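Local coordinates for erythrocyte membrane protein 1 (Plasmodium falciparum, PDB 2XU0), which probably binds host cell-surface receptors as a parasite adhesin, this piece being its N-terminal segment joined to the first Duffy-binding-like domain, a rosetting domain, at residues K40-E45 against W257-E262. The protein carries 10 engineered substitutions. Sequence-based numbering, arbitrary orientation.
Sequences KKNPYE and WTINRE
Ile259 reaches out from helix 249-268 and sets its terminal methyl against Glu45 and Asn42 of the turn formed by residues 42-45. The contact is small, burying 118 Å² in all, and it contains no hydrogen bond between the two segments. CD1 of Ile259 lies 3.8 Å from CG of Glu45, and the same methyl is 3.8 Å from the carbonyl O of Glu45. The other branch of the isoleucine, CG2, comes within 4.0 Å of that Glu45 O, so both branches rest against that carbonyl oxygen. With CG1 anti to its own carbonyl carbon (chi1 -74°), Ile259 sends the longer branch outward to the aliphatic part of the glutamate. Glu45 continues extended beyond CG (chi2 -160°), which leads its carboxylate away from the methyl, toward a glycerol, probably from the crystallisation liquor, to which OE2 makes a weak hydrogen bond.

Asn42 also touches the methyl: its ND2 stands 4.0 Å from Ile259 CD1, the two side chains crossing at about a right angle. The amide is doubly used, since ND2 donates to the glycerol while OD1 accepts from the backbone N of Tyr44 at 3.1 Å. This second bond forms an Asx turn within the type I beta turn from Asn42 to Glu45; the donor sits well above the carbonyl plane, 61° out of it. This local bond probably helps fix the amide's rotation.

The contact joins the N-terminal segment, just beyond helix 22-39, to the Duffy-binding-like domain. Asn260 of the same helix binds the backbone at Leu48 and Gly50, Ile259 also touches Lys49, and helix 234-239 meets Asn42 and Tyr44.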
loop_
_atom_site.group_PDB
_atom_site.type_symbol
_atom_site.label_atom_id
_atom_site.label_comp_id
_atom_site.label_asym_id
_atom_site.label_seq_id
_atom_site.Cartn_x
_atom_site.Cartn_y
_atom_site.Cartn_z
ATOM N N LYS A 40 24.570 12.890 10.292
ATOM C CA LYS A 40 25.925 12.495 10.643
ATOM C C LYS A 40 26.712 12.067 9.407
ATOM O O LYS A 40 26.219 11.279 8.589
ATOM C CB LYS A 40 25.932 11.395 11.736
ATOM C CG LYS A 40 25.249 10.049 11.379
ATOM C CD LYS A 40 23.700 10.018 11.548
ATOM C CE LYS A 40 23.188 10.216 12.968
ATOM N NZ LYS A 40 23.647 9.147 13.901
ATOM N N LYS A 41 27.938 12.583 9.277
ATOM C CA LYS A 41 28.804 12.246 8.157
ATOM C C LYS A 41 29.344 10.830 8.305
ATOM O O LYS A 41 29.735 10.395 9.397
ATOM C CB LYS A 41 29.933 13.277 7.987
ATOM C CG LYS A 41 30.692 13.146 6.671
ATOM C CD LYS A 41 30.767 14.462 5.907
ATOM C CE LYS A 41 31.433 14.316 4.554
ATOM N NZ LYS A 41 32.868 13.928 4.656
ATOM N N ASN A 42 29.281 10.093 7.201
ATOM C CA ASN A 42 29.797 8.746 7.119
ATOM C C ASN A 42 31.039 8.843 6.220
ATOM O O ASN A 42 30.919 9.109 5.017
ATOM C CB ASN A 42 28.743 7.762 6.578
ATOM C CG ASN A 42 29.280 6.371 6.322
ATOM O OD1 ASN A 42 30.369 5.994 6.778
ATOM N ND2 ASN A 42 28.542 5.582 5.565
ATOM N N PRO A 43 32.246 8.676 6.806
ATOM C CA PRO A 43 33.475 8.791 5.996
ATOM C C PRO A 43 33.654 7.666 4.989
ATOM O O PRO A 43 34.428 7.809 4.051
ATOM C CB PRO A 43 34.595 8.744 7.046
ATOM C CG PRO A 43 33.931 8.934 8.371
ATOM C CD PRO A 43 32.563 8.381 8.218
ATOM N N TYR A 44 32.912 6.571 5.165
ATOM C CA TYR A 44 33.040 5.346 4.376
ATOM C C TYR A 44 32.000 5.114 3.282
ATOM O O TYR A 44 32.032 4.072 2.630
ATOM C CB TYR A 44 33.181 4.152 5.340
ATOM C CG TYR A 44 34.101 4.479 6.501
ATOM C CD1 TYR A 44 35.484 4.521 6.330
ATOM C CD2 TYR A 44 33.586 4.863 7.738
ATOM C CE1 TYR A 44 36.334 4.871 7.380
ATOM C CE2 TYR A 44 34.426 5.222 8.792
ATOM C CZ TYR A 44 35.800 5.215 8.610
ATOM O OH TYR A 44 36.634 5.554 9.645
ATOM N N GLU A 45 31.133 6.123 3.036
ATOM C CA GLU A 45 30.037 6.148 2.060
ATOM C C GLU A 45 30.364 5.575 0.692
ATOM O O GLU A 45 29.632 4.730 0.182
ATOM C CB GLU A 45 29.502 7.577 1.907
ATOM C CG GLU A 45 28.489 7.945 2.973
ATOM C CD GLU A 45 27.567 9.110 2.667
ATOM O OE1 GLU A 45 27.495 9.532 1.488
ATOM O OE2 GLU A 45 26.888 9.582 3.608
ATOM N N TRP A 257 21.316 1.047 1.671
ATOM C CA TRP A 257 20.057 1.507 1.098
ATOM C C TRP A 257 20.071 3.015 0.917
ATOM O O TRP A 257 19.835 3.517 -0.179
ATOM C CB TRP A 257 18.841 1.072 1.943
ATOM C CG TRP A 257 17.549 1.604 1.373
ATOM C CD1 TRP A 257 16.872 2.714 1.788
ATOM C CD2 TRP A 257 16.954 1.216 0.125
ATOM N NE1 TRP A 257 15.801 2.957 0.953
ATOM C CE2 TRP A 257 15.869 2.096 -0.115
ATOM C CE3 TRP A 257 17.215 0.187 -0.804
ATOM C CZ2 TRP A 257 15.000 1.929 -1.193
ATOM C CZ3 TRP A 257 16.355 0.024 -1.879
ATOM C CH2 TRP A 257 15.273 0.899 -2.078
ATOM N N THR A 258 20.334 3.727 2.007
ATOM C CA THR A 258 20.391 5.179 2.045
ATOM C C THR A 258 21.301 5.747 0.973
ATOM O O THR A 258 20.924 6.721 0.323
ATOM C CB THR A 258 20.766 5.626 3.452
ATOM O OG1 THR A 258 19.754 5.130 4.334
ATOM C CG2 THR A 258 20.853 7.145 3.582
ATOM N N ILE A 259 22.471 5.114 0.770
ATOM C CA ILE A 259 23.461 5.553 -0.196
ATOM C C ILE A 259 23.023 5.332 -1.638
ATOM O O ILE A 259 23.230 6.212 -2.477
ATOM C CB ILE A 259 24.865 4.970 0.140
ATOM C CG1 ILE A 259 25.476 5.698 1.368
ATOM C CG2 ILE A 259 25.826 5.057 -1.065
ATOM C CD1 ILE A 259 26.419 4.792 2.239
ATOM N N ASN A 260 22.372 4.197 -1.921
ATOM C CA ASN A 260 21.983 3.866 -3.283
ATOM C C ASN A 260 20.544 4.115 -3.637
ATOM O O ASN A 260 20.171 3.870 -4.782
ATOM C CB ASN A 260 22.373 2.410 -3.586
ATOM C CG ASN A 260 23.863 2.186 -3.533
ATOM O OD1 ASN A 260 24.587 2.501 -4.472
ATOM N ND2 ASN A 260 24.359 1.747 -2.399
ATOM N N ARG A 261 19.716 4.578 -2.683
ATOM C CA ARG A 261 18.272 4.766 -2.915
ATOM C C ARG A 261 17.917 5.636 -4.111
ATOM O O ARG A 261 16.922 5.376 -4.769
ATOM C CB ARG A 261 17.528 5.211 -1.636
ATOM C CG ARG A 261 17.855 6.637 -1.181
ATOM C CD ARG A 261 17.247 6.964 0.172
ATOM N NE ARG A 261 15.788 7.104 0.125
ATOM C CZ ARG A 261 15.144 8.234 -0.128
ATOM N NH1 ARG A 261 15.820 9.346 -0.396
ATOM N NH2 ARG A 261 13.823 8.265 -0.110
ATOM N N GLU A 262 18.746 6.652 -4.404
ATOM C CA GLU A 262 18.517 7.572 -5.508
ATOM C C GLU A 262 18.546 6.877 -6.865
ATOM O O GLU A 262 17.621 7.081 -7.633
ATOM C CB GLU A 262 19.502 8.737 -5.448
ATOM C CG GLU A 262 19.242 9.752 -6.540
ATOM C CD GLU A 262 20.282 10.849 -6.605
ATOM O OE1 GLU A 262 20.886 11.029 -7.686
ATOM O OE2 GLU A 262 20.483 11.536 -5.578
#